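Local coordinates for putative branched-chain amino acid ABC transporter, periplasmic branched-chain amino acid-binding protein (Pseudomonas protegens Pf-5, PDB 4RU0) that probably binds branched-chain amino acids or related small solutes in the periplasm and delivers them to an ABC transporter for uptake, at residues 38-43 with 78-83; 51-56 with 324-329; 107-112 with 129-134. All blocks are in the same frame, centred on the assembly; numbering follows the deposited sequence.

Contact 1: residues 38-43 with 78-83; sequences LATYRV and WQECET
Glu80 OE1 is gripped by two side chains of the facing segment, each on its own lone pair. Thr40 OG1 donates to the anti pair of Glu80 OE1 at 2.8 Å. Arg42 NE, only 2.5 Å from Glu80 OE1, takes the syn pair in a salt bridge, with the oxygen almost in the guanidinium plane. The two planar groups are nevertheless turned 47° apart, and Arg42 NH2 adds only weak bonds here; NH2 also forms a salt bridge with Asp315. An alanine at Glu80 would probably leave the Arg42 guanidinium without this carboxylate and Thr40 OG1 without its acceptor.

Strands 34-40 and 76-82 are the parallel partners of a beta-alpha-beta unit closed over helix 47-67. Leu38 N, Leu38 O, Thr40 N and Thr40 O bond in turn to Gln79 O, Cys81 N, Cys81 O and Thr83 N. The bend at chi2 (60°) brings Glu82 CD back toward Arg42 N, which bonds to Glu82 OE1 at 2.9 Å. On the other face, Ala39 CB meets Thr83 CG2 at 3.7 Å, and Cys81 forms a disulfide with Cys93 of helix 87-97. Tyr41, just past the strand, lines the pocket holding the pentaoxaheptadecane.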
loop_
_atom_site.group_PDB
_atom_site.type_symbol
_atom_site.label_atom_id
_atom_site.label_comp_id
_atom_site.label_asym_id
_atom_site.label_seq_id
_atom_site.Cartn_x
_atom_site.Cartn_y
_atom_site.Cartn_z
ATOM N N LEU A 38 -1.532 9.778 14.400
ATOM C CA LEU A 38 -1.429 8.334 14.230
ATOM C C LEU A 38 -2.750 7.643 14.552
ATOM O O LEU A 38 -3.132 7.520 15.714
ATOM C CB LEU A 38 -0.308 7.766 15.103
ATOM C CG LEU A 38 1.104 8.207 14.711
ATOM C CD1 LEU A 38 2.144 7.543 15.597
ATOM C CD2 LEU A 38 1.376 7.908 13.241
ATOM N N ALA A 39 -3.447 7.206 13.507
ATOM C CA ALA A 39 -4.702 6.480 13.663
ATOM C C ALA A 39 -4.415 4.983 13.707
ATOM O O ALA A 39 -4.125 4.367 12.680
ATOM C CB ALA A 39 -5.668 6.816 12.531
ATOM N N THR A 40 -4.487 4.405 14.901
ATOM C CA THR A 40 -4.021 3.037 15.106
ATOM C C THR A 40 -5.060 2.161 15.786
ATOM O O THR A 40 -5.966 2.663 16.457
ATOM C CB THR A 40 -2.734 3.009 15.961
ATOM O OG1 THR A 40 -3.023 3.513 17.272
ATOM C CG2 THR A 40 -1.637 3.853 15.324
ATOM N N TYR A 41 -4.929 0.851 15.604
ATOM C CA TYR A 41 -5.726 -0.099 16.365
ATOM C C TYR A 41 -4.826 -1.020 17.181
ATOM O O TYR A 41 -3.887 -1.614 16.653
ATOM C CB TYR A 41 -6.651 -0.919 15.451
ATOM C CG TYR A 41 -6.052 -1.364 14.132
ATOM C CD1 TYR A 41 -5.333 -2.551 14.033
ATOM C CD2 TYR A 41 -6.240 -0.617 12.975
ATOM C CE1 TYR A 41 -4.797 -2.965 12.824
ATOM C CE2 TYR A 41 -5.708 -1.022 11.764
ATOM C CZ TYR A 41 -4.988 -2.196 11.694
ATOM O OH TYR A 41 -4.456 -2.596 10.489
ATOM N N ARG A 42 -5.113 -1.116 18.477
ATOM C CA ARG A 42 -4.379 -2.008 19.368
ATOM C C ARG A 42 -5.338 -2.928 20.108
ATOM O O ARG A 42 -4.951 -3.640 21.031
ATOM C CB ARG A 42 -3.538 -1.208 20.358
ATOM C CG ARG A 42 -2.409 -0.444 19.697
ATOM C CD ARG A 42 -1.657 0.417 20.689
ATOM N NE ARG A 42 -0.526 1.087 20.054
ATOM C CZ ARG A 42 0.658 0.517 19.854
ATOM N NH1 ARG A 42 0.866 -0.736 20.240
ATOM N NH2 ARG A 42 1.635 1.202 19.270
ATOM N N VAL A 43 -6.596 -2.903 19.689
ATOM C CA VAL A 43 -7.625 -3.757 20.265
ATOM C C VAL A 43 -8.288 -4.544 19.147
ATOM O O VAL A 43 -8.468 -4.028 18.046
ATOM C CB VAL A 43 -8.681 -2.930 21.031
ATOM C CG1 VAL A 43 -9.697 -3.841 21.709
ATOM C CG2 VAL A 43 -8.006 -2.027 22.052
ATOM N N TRP A 78 3.950 13.283 17.855
ATOM C CA TRP A 78 2.875 12.399 17.433
ATOM C C TRP A 78 2.039 11.913 18.608
ATOM O O TRP A 78 2.489 11.925 19.756
ATOM C CB TRP A 78 3.437 11.200 16.668
ATOM C CG TRP A 78 4.381 10.351 17.469
ATOM C CD1 TRP A 78 4.060 9.282 18.258
ATOM C CD2 TRP A 78 5.803 10.496 17.551
ATOM N NE1 TRP A 78 5.194 8.756 18.828
ATOM C CE2 TRP A 78 6.278 9.482 18.409
ATOM C CE3 TRP A 78 6.721 11.383 16.980
ATOM C CZ2 TRP A 78 7.629 9.334 18.710
ATOM C CZ3 TRP A 78 8.063 11.234 17.280
ATOM C CH2 TRP A 78 8.504 10.217 18.138
ATOM N N GLN A 79 0.816 11.489 18.304
ATOM C CA GLN A 79 -0.082 10.930 19.303
ATOM C C GLN A 79 -0.976 9.883 18.657
ATOM O O GLN A 79 -1.342 10.000 17.489
ATOM C CB GLN A 79 -0.930 12.026 19.959
ATOM C CG GLN A 79 -1.688 11.555 21.198
ATOM C CD GLN A 79 -2.468 12.666 21.876
ATOM O OE1 GLN A 79 -2.978 13.575 21.221
ATOM N NE2 GLN A 79 -2.565 12.595 23.198
ATOM N N GLU A 80 -1.319 8.854 19.421
ATOM C CA GLU A 80 -2.153 7.779 18.916
ATOM C C GLU A 80 -3.609 7.945 19.320
ATOM O O GLU A 80 -3.916 8.364 20.436
ATOM C CB GLU A 80 -1.638 6.429 19.413
ATOM C CG GLU A 80 -0.871 5.642 18.375
ATOM C CD GLU A 80 -0.189 4.421 18.959
ATOM O OE1 GLU A 80 -0.747 3.307 18.849
ATOM O OE2 GLU A 80 0.911 4.576 19.528
ATOM N N CYS A 81 -4.503 7.610 18.399
ATOM C CA CYS A 81 -5.924 7.539 18.695
ATOM C C CYS A 81 -6.428 6.160 18.277
ATOM O O CYS A 81 -6.148 5.703 17.171
ATOM C CB CYS A 81 -6.689 8.650 17.976
ATOM S SG CYS A 81 -8.485 8.634 18.230
ATOM N N GLU A 82 -7.150 5.493 19.171
ATOM C CA GLU A 82 -7.634 4.143 18.907
ATOM C C GLU A 82 -8.817 4.146 17.941
ATOM O O GLU A 82 -9.848 4.759 18.211
ATOM C CB GLU A 82 -8.025 3.456 20.214
ATOM C CG GLU A 82 -8.507 2.025 20.043
ATOM C CD GLU A 82 -7.457 1.116 19.416
ATOM O OE1 GLU A 82 -6.247 1.307 19.681
ATOM O OE2 GLU A 82 -7.852 0.208 18.658
ATOM N N THR A 83 -8.666 3.453 16.816
ATOM C CA THR A 83 -9.709 3.419 15.795
ATOM C C THR A 83 -10.445 2.080 15.788
ATOM O O THR A 83 -11.514 1.952 15.188
ATOM C CB THR A 83 -9.131 3.676 14.388
ATOM O OG1 THR A 83 -8.411 2.517 13.941
ATOM C CG2 THR A 83 -8.198 4.885 14.411
#

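Contact 2: residues 51-56 with 324-329; sequences VQVWAG and SVYYNS
Tyr327 lays its ring flat on Gly56, whose CA stands over the ring centre in a CH-pi contact, 3.8 Å from the centroid and 12° off the normal. CG lies anti to the backbone N (chi1 -176°), and the ring beyond it reaches over the neighbouring helix, its OH held beyond the contact by Asp59 OD1. Gly56 is what lets the backbones come so near: a CB there would run into Tyr327 O. Gln52 O, one turn before Gly56, receives a CA-H...O contact from Tyr327 CA at 3.4 Å.

Gln52 supplies the one hydrogen bond between the segments. Gln52 OE1 accepts from Ser324 OG at 2.8 Å, the donor somewhat tilted from the amide plane. Ser324 OG in turn accepts from Tyr327 N, so the serine that N-caps helix 325-348 is itself fixed by the glutamine. Gln52 NE2 bonds to Ser48 O and Glu274 OE2, and with both ends engaged the amide is unlikely to flip.

Tyr326 touches with its root more than its ring. Tyr326 CB sits 3.8 Å from Gln52 CB and also packs on Val53 CG2, while Tyr326 O faces Val53 CA. Ser329 OG donates to Tyr326 O, and both methyls of Val53 rest against that hydroxyl.

This is a close helix pair, the short axes passing 6.7 Å apart at a crossing angle of -37°. It joins helix 47-67, the first crossover helix of the lobe, to the start of helix 325-348. Trp54 meets Tyr41, just past strand 34-40, edge to face and donates from NE1 to Tyr41 O, and across helix 325-348 Asn328 leans on helix 299-309.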
loop_
_atom_site.group_PDB
_atom_site.type_symbol
_atom_site.label_atom_id
_atom_site.label_comp_id
_atom_site.label_asym_id
_atom_site.label_seq_id
_atom_site.Cartn_x
_atom_site.Cartn_y
_atom_site.Cartn_z
ATOM N N VAL A 51 0.048 -3.663 15.514
ATOM C CA VAL A 51 1.064 -3.104 16.405
ATOM C C VAL A 51 2.443 -3.121 15.754
ATOM O O VAL A 51 3.310 -2.313 16.093
ATOM C CB VAL A 51 1.128 -3.857 17.750
ATOM C CG1 VAL A 51 -0.114 -3.561 18.580
ATOM C CG2 VAL A 51 1.296 -5.351 17.526
ATOM N N GLN A 52 2.637 -4.032 14.808
ATOM C CA GLN A 52 3.891 -4.097 14.071
ATOM C C GLN A 52 4.003 -2.928 13.094
ATOM O O GLN A 52 5.087 -2.367 12.908
ATOM C CB GLN A 52 4.010 -5.431 13.335
ATOM C CG GLN A 52 3.964 -6.636 14.255
ATOM C CD GLN A 52 3.894 -7.943 13.497
ATOM O OE1 GLN A 52 4.748 -8.232 12.655
ATOM N NE2 GLN A 52 2.865 -8.737 13.780
ATOM N N VAL A 53 2.879 -2.562 12.480
ATOM C CA VAL A 53 2.834 -1.413 11.582
ATOM C C VAL A 53 3.096 -0.098 12.322
ATOM O O VAL A 53 3.907 0.721 11.880
ATOM C CB VAL A 53 1.477 -1.302 10.861
ATOM C CG1 VAL A 53 1.505 -0.154 9.866
ATOM C CG2 VAL A 53 1.132 -2.607 10.159
ATOM N N TRP A 54 2.408 0.106 13.444
ATOM C CA TRP A 54 2.547 1.354 14.193
ATOM C C TRP A 54 3.972 1.508 14.709
ATOM O O TRP A 54 4.539 2.603 14.672
ATOM C CB TRP A 54 1.555 1.425 15.363
ATOM C CG TRP A 54 0.200 0.804 15.115
ATOM C CD1 TRP A 54 -0.530 0.066 16.005
ATOM C CD2 TRP A 54 -0.583 0.862 13.909
ATOM N NE1 TRP A 54 -1.714 -0.336 15.432
ATOM C CE2 TRP A 54 -1.769 0.137 14.146
ATOM C CE3 TRP A 54 -0.398 1.458 12.656
ATOM C CZ2 TRP A 54 -2.760 -0.011 13.180
ATOM C CZ3 TRP A 54 -1.379 1.305 11.699
ATOM C CH2 TRP A 54 -2.546 0.579 11.965
ATOM N N ALA A 55 4.547 0.402 15.175
ATOM C CA ALA A 55 5.908 0.403 15.697
ATOM C C ALA A 55 6.906 0.824 14.621
ATOM O O ALA A 55 7.927 1.445 14.919
ATOM C CB ALA A 55 6.265 -0.966 16.248
ATOM N N GLY A 56 6.601 0.487 13.371
ATOM C CA GLY A 56 7.421 0.907 12.246
ATOM C C GLY A 56 7.361 2.410 12.034
ATOM O O GLY A 56 8.390 3.058 11.829
ATOM N N SER A 324 9.403 -7.585 9.479
ATOM C CA SER A 324 8.151 -8.150 9.023
ATOM C C SER A 324 7.504 -7.183 8.081
ATOM O O SER A 324 7.712 -5.996 8.182
ATOM C CB SER A 324 7.224 -8.484 10.187
ATOM O OG SER A 324 6.415 -7.390 10.564
ATOM N N VAL A 325 6.724 -7.699 7.146
ATOM C CA VAL A 325 6.161 -6.880 6.082
ATOM C C VAL A 325 5.296 -5.773 6.694
ATOM O O VAL A 325 5.251 -4.667 6.213
ATOM C CB VAL A 325 5.438 -7.749 5.020
ATOM C CG1 VAL A 325 4.633 -6.945 4.020
ATOM C CG2 VAL A 325 6.415 -8.662 4.320
ATOM N N TYR A 326 4.621 -6.117 7.769
ATOM C CA TYR A 326 3.849 -5.170 8.514
ATOM C C TYR A 326 4.720 -4.051 9.086
ATOM O O TYR A 326 4.377 -2.890 8.980
ATOM C CB TYR A 326 3.138 -5.907 9.632
ATOM C CG TYR A 326 2.051 -6.816 9.144
ATOM C CD1 TYR A 326 1.189 -6.410 8.161
ATOM C CD2 TYR A 326 1.881 -8.077 9.671
ATOM C CE1 TYR A 326 0.182 -7.231 7.706
ATOM C CE2 TYR A 326 0.879 -8.910 9.221
ATOM C CZ TYR A 326 0.028 -8.476 8.237
ATOM O OH TYR A 326 -0.989 -9.278 7.779
ATOM N N TYR A 327 5.867 -4.398 9.644
ATOM C CA TYR A 327 6.769 -3.407 10.186
ATOM C C TYR A 327 7.290 -2.498 9.103
ATOM O O TYR A 327 7.461 -1.314 9.296
ATOM C CB TYR A 327 7.923 -4.069 10.947
ATOM C CG TYR A 327 8.847 -3.087 11.608
ATOM C CD1 TYR A 327 9.775 -2.390 10.872
ATOM C CD2 TYR A 327 8.770 -2.841 12.962
ATOM C CE1 TYR A 327 10.603 -1.482 11.465
ATOM C CE2 TYR A 327 9.598 -1.933 13.568
ATOM C CZ TYR A 327 10.514 -1.260 12.815
ATOM O OH TYR A 327 11.347 -0.353 13.400
ATOM N N ASN A 328 7.571 -3.075 7.955
ATOM C CA ASN A 328 8.176 -2.333 6.859
ATOM C C ASN A 328 7.184 -1.422 6.152
ATOM O O ASN A 328 7.571 -0.409 5.571
ATOM C CB ASN A 328 8.814 -3.295 5.859
ATOM C CG ASN A 328 10.014 -4.022 6.439
ATOM O OD1 ASN A 328 10.205 -4.057 7.657
ATOM N ND2 ASN A 328 10.831 -4.604 5.569
ATOM N N SER A 329 5.905 -1.783 6.196
ATOM C CA SER A 329 4.874 -0.910 5.656
ATOM C C SER A 329 4.804 0.342 6.520
ATOM O O SER A 329 4.596 1.441 6.015
ATOM C CB SER A 329 3.516 -1.614 5.595
ATOM O OG SER A 329 3.026 -1.909 6.890
#

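Contact 3: residues 107-112 with 129-134; sequences AVYQPN and IPLITL
Ile132 is the chief bump of this contact, and it settles between Val108 and Gln110. Its tip, Ile132 CD1, nestles among CB and both methyls of Val108, nearest at 3.8 Å to Val108 CB. CG1 of Ile132 lies anti to its own carbonyl carbon (chi1 -64°), which starts the chain toward that valine. The beta carbon takes the other neighbour: Gln110 CG comes within 3.6 Å of Ile132 CB, and the two side chains run side by side in the same direction.

On the opposite face the bump belongs to the loop segment. The base of Tyr109 sits between Ile129 and Leu131, its CB 3.8 Å from Ile129 CG2 and its ring atom CD2 equally close to Leu131 CD2, and the rest of the ring leads away. Pro130 fits its CD and CG against Ala107 O, and Pro111 CD does the like on Ile132 O.

Two backbone bonds hold this interlocking in place, Tyr109 N to Pro130 O and, at 2.8 Å and nearly straight, Ile132 N to Tyr109 O. Helix 114-126 links the segments in a connection that resembles a beta-alpha-beta crossover, although 107-112 is not regular strand. Beyond the paired part, a water 2.7 Å from Ile132 O donates to that oxygen and accepts from Asn112 N, bridging the two backbones where they draw apart.

The chemistry divides neatly: direct hydrogen bonds run between main-chain atoms, whereas the buried side chains meet through carbon. The fit between the segments therefore rests on shape and backbone pairing, and polar ends such as Gln110 NE2, weakly bonded to Asn333 O, find partners elsewhere.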
loop_
_atom_site.group_PDB
_atom_site.type_symbol
_atom_site.label_atom_id
_atom_site.label_comp_id
_atom_site.label_asym_id
_atom_site.label_seq_id
_atom_site.Cartn_x
_atom_site.Cartn_y
_atom_site.Cartn_z
ATOM N N ALA A 107 -0.035 18.188 8.645
ATOM C CA ALA A 107 0.367 18.372 7.258
ATOM C C ALA A 107 -0.286 17.323 6.360
ATOM O O ALA A 107 -0.806 17.642 5.294
ATOM C CB ALA A 107 1.878 18.311 7.131
ATOM N N VAL A 108 -0.246 16.070 6.807
ATOM C CA VAL A 108 -0.816 14.950 6.071
ATOM C C VAL A 108 -1.501 14.003 7.045
ATOM O O VAL A 108 -1.140 13.944 8.223
ATOM C CB VAL A 108 0.255 14.171 5.278
ATOM C CG1 VAL A 108 0.760 14.993 4.097
ATOM C CG2 VAL A 108 1.396 13.786 6.190
ATOM N N TYR A 109 -2.499 13.272 6.557
ATOM C CA TYR A 109 -3.240 12.360 7.414
ATOM C C TYR A 109 -3.362 10.953 6.816
ATOM O O TYR A 109 -3.744 10.782 5.656
ATOM C CB TYR A 109 -4.631 12.924 7.706
ATOM C CG TYR A 109 -5.358 12.148 8.777
ATOM C CD1 TYR A 109 -5.194 12.466 10.119
ATOM C CD2 TYR A 109 -6.194 11.084 8.451
ATOM C CE1 TYR A 109 -5.847 11.750 11.108
ATOM C CE2 TYR A 109 -6.850 10.365 9.432
ATOM C CZ TYR A 109 -6.674 10.702 10.758
ATOM O OH TYR A 109 -7.323 9.990 11.740
ATOM N N GLN A 110 -3.041 9.950 7.630
ATOM C CA GLN A 110 -3.113 8.546 7.215
ATOM C C GLN A 110 -4.087 7.774 8.090
ATOM O O GLN A 110 -3.750 7.389 9.207
ATOM C CB GLN A 110 -1.733 7.893 7.277
ATOM C CG GLN A 110 -0.732 8.472 6.301
ATOM C CD GLN A 110 0.668 8.564 6.881
ATOM O OE1 GLN A 110 0.851 8.984 8.023
ATOM N NE2 GLN A 110 1.663 8.170 6.095
ATOM N N PRO A 111 -5.308 7.549 7.586
ATOM C CA PRO A 111 -6.346 6.875 8.377
ATOM C C PRO A 111 -6.007 5.424 8.724
ATOM O O PRO A 111 -6.541 4.908 9.702
ATOM C CB PRO A 111 -7.585 6.948 7.470
ATOM C CG PRO A 111 -7.066 7.219 6.109
ATOM C CD PRO A 111 -5.813 8.015 6.285
ATOM N N ASN A 112 -5.130 4.792 7.950
ATOM C CA ASN A 112 -4.753 3.396 8.181
ATOM C C ASN A 112 -5.975 2.483 8.265
ATOM O O ASN A 112 -6.149 1.747 9.236
ATOM C CB ASN A 112 -3.918 3.267 9.457
ATOM C CG ASN A 112 -2.624 4.064 9.395
ATOM O OD1 ASN A 112 -1.949 4.092 8.368
ATOM N ND2 ASN A 112 -2.278 4.725 10.497
ATOM N N ILE A 129 -7.225 18.800 4.032
ATOM C CA ILE A 129 -6.281 17.887 4.657
ATOM C C ILE A 129 -6.046 16.664 3.770
ATOM O O ILE A 129 -6.968 15.900 3.492
ATOM C CB ILE A 129 -6.766 17.433 6.037
ATOM C CG1 ILE A 129 -6.916 18.641 6.959
ATOM C CG2 ILE A 129 -5.799 16.418 6.626
ATOM C CD1 ILE A 129 -7.127 18.289 8.405
ATOM N N PRO A 130 -4.798 16.482 3.318
ATOM C CA PRO A 130 -4.466 15.374 2.419
ATOM C C PRO A 130 -4.632 14.025 3.103
ATOM O O PRO A 130 -4.071 13.808 4.175
ATOM C CB PRO A 130 -2.991 15.622 2.070
ATOM C CG PRO A 130 -2.682 17.005 2.552
ATOM C CD PRO A 130 -3.615 17.273 3.682
ATOM N N LEU A 131 -5.416 13.142 2.498
ATOM C CA LEU A 131 -5.517 11.775 2.977
ATOM C C LEU A 131 -4.519 10.924 2.225
ATOM O O LEU A 131 -4.521 10.900 0.997
ATOM C CB LEU A 131 -6.928 11.214 2.789
ATOM C CG LEU A 131 -8.057 11.814 3.628
ATOM C CD1 LEU A 131 -9.342 11.005 3.438
ATOM C CD2 LEU A 131 -7.690 11.928 5.104
ATOM N N ILE A 132 -3.659 10.236 2.961
ATOM C CA ILE A 132 -2.750 9.278 2.357
ATOM C C ILE A 132 -3.239 7.863 2.634
ATOM O O ILE A 132 -3.397 7.465 3.788
ATOM C CB ILE A 132 -1.314 9.436 2.886
ATOM C CG1 ILE A 132 -0.743 10.800 2.495
ATOM C CG2 ILE A 132 -0.432 8.329 2.359
ATOM C CD1 ILE A 132 0.599 11.104 3.144
ATOM N N THR A 133 -3.471 7.115 1.566
ATOM C CA THR A 133 -3.718 5.678 1.649
ATOM C C THR A 133 -2.698 4.932 0.808
ATOM O O THR A 133 -2.797 4.872 -0.393
ATOM C CB THR A 133 -5.146 5.301 1.197
ATOM O OG1 THR A 133 -5.356 5.692 -0.155
ATOM C CG2 THR A 133 -6.163 5.969 2.038
ATOM N N LEU A 134 -1.745 4.297 1.460
ATOM C CA LEU A 134 -0.674 3.641 0.740
ATOM C C LEU A 134 -1.124 2.258 0.318
ATOM O O LEU A 134 -1.490 1.448 1.134
ATOM C CB LEU A 134 0.557 3.566 1.635
ATOM C CG LEU A 134 1.923 3.155 1.113
ATOM C CD1 LEU A 134 2.444 4.127 0.087
ATOM C CD2 LEU A 134 2.900 3.072 2.269
HETATM O O HOH W 1 -3.649 5.384 5.545
#

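How the contacts relate
All three contacts lie in the same lobe of what is, by family, a two-lobed binding protein. Their centres are close: contact 1 is about 14 Å from both contact 2 and contact 3, which stand about 17 Å apart. Contacts 1 and 2 alternate along the chain and share helix 47-67, which contact 1 spans and contact 2 ties to the distant helix 325-348. Contact 3 follows contact 1 in sequence. The end of strand 34-40 and the residue after it are the common neighbour: Tyr41 O bonds to Trp54 NE1 of contact 2, and Ala39 O to Asn112 ND2 of contact 3. Early and late parts of the sequence are thereby joined beside the ligand pocket that Tyr41 lines.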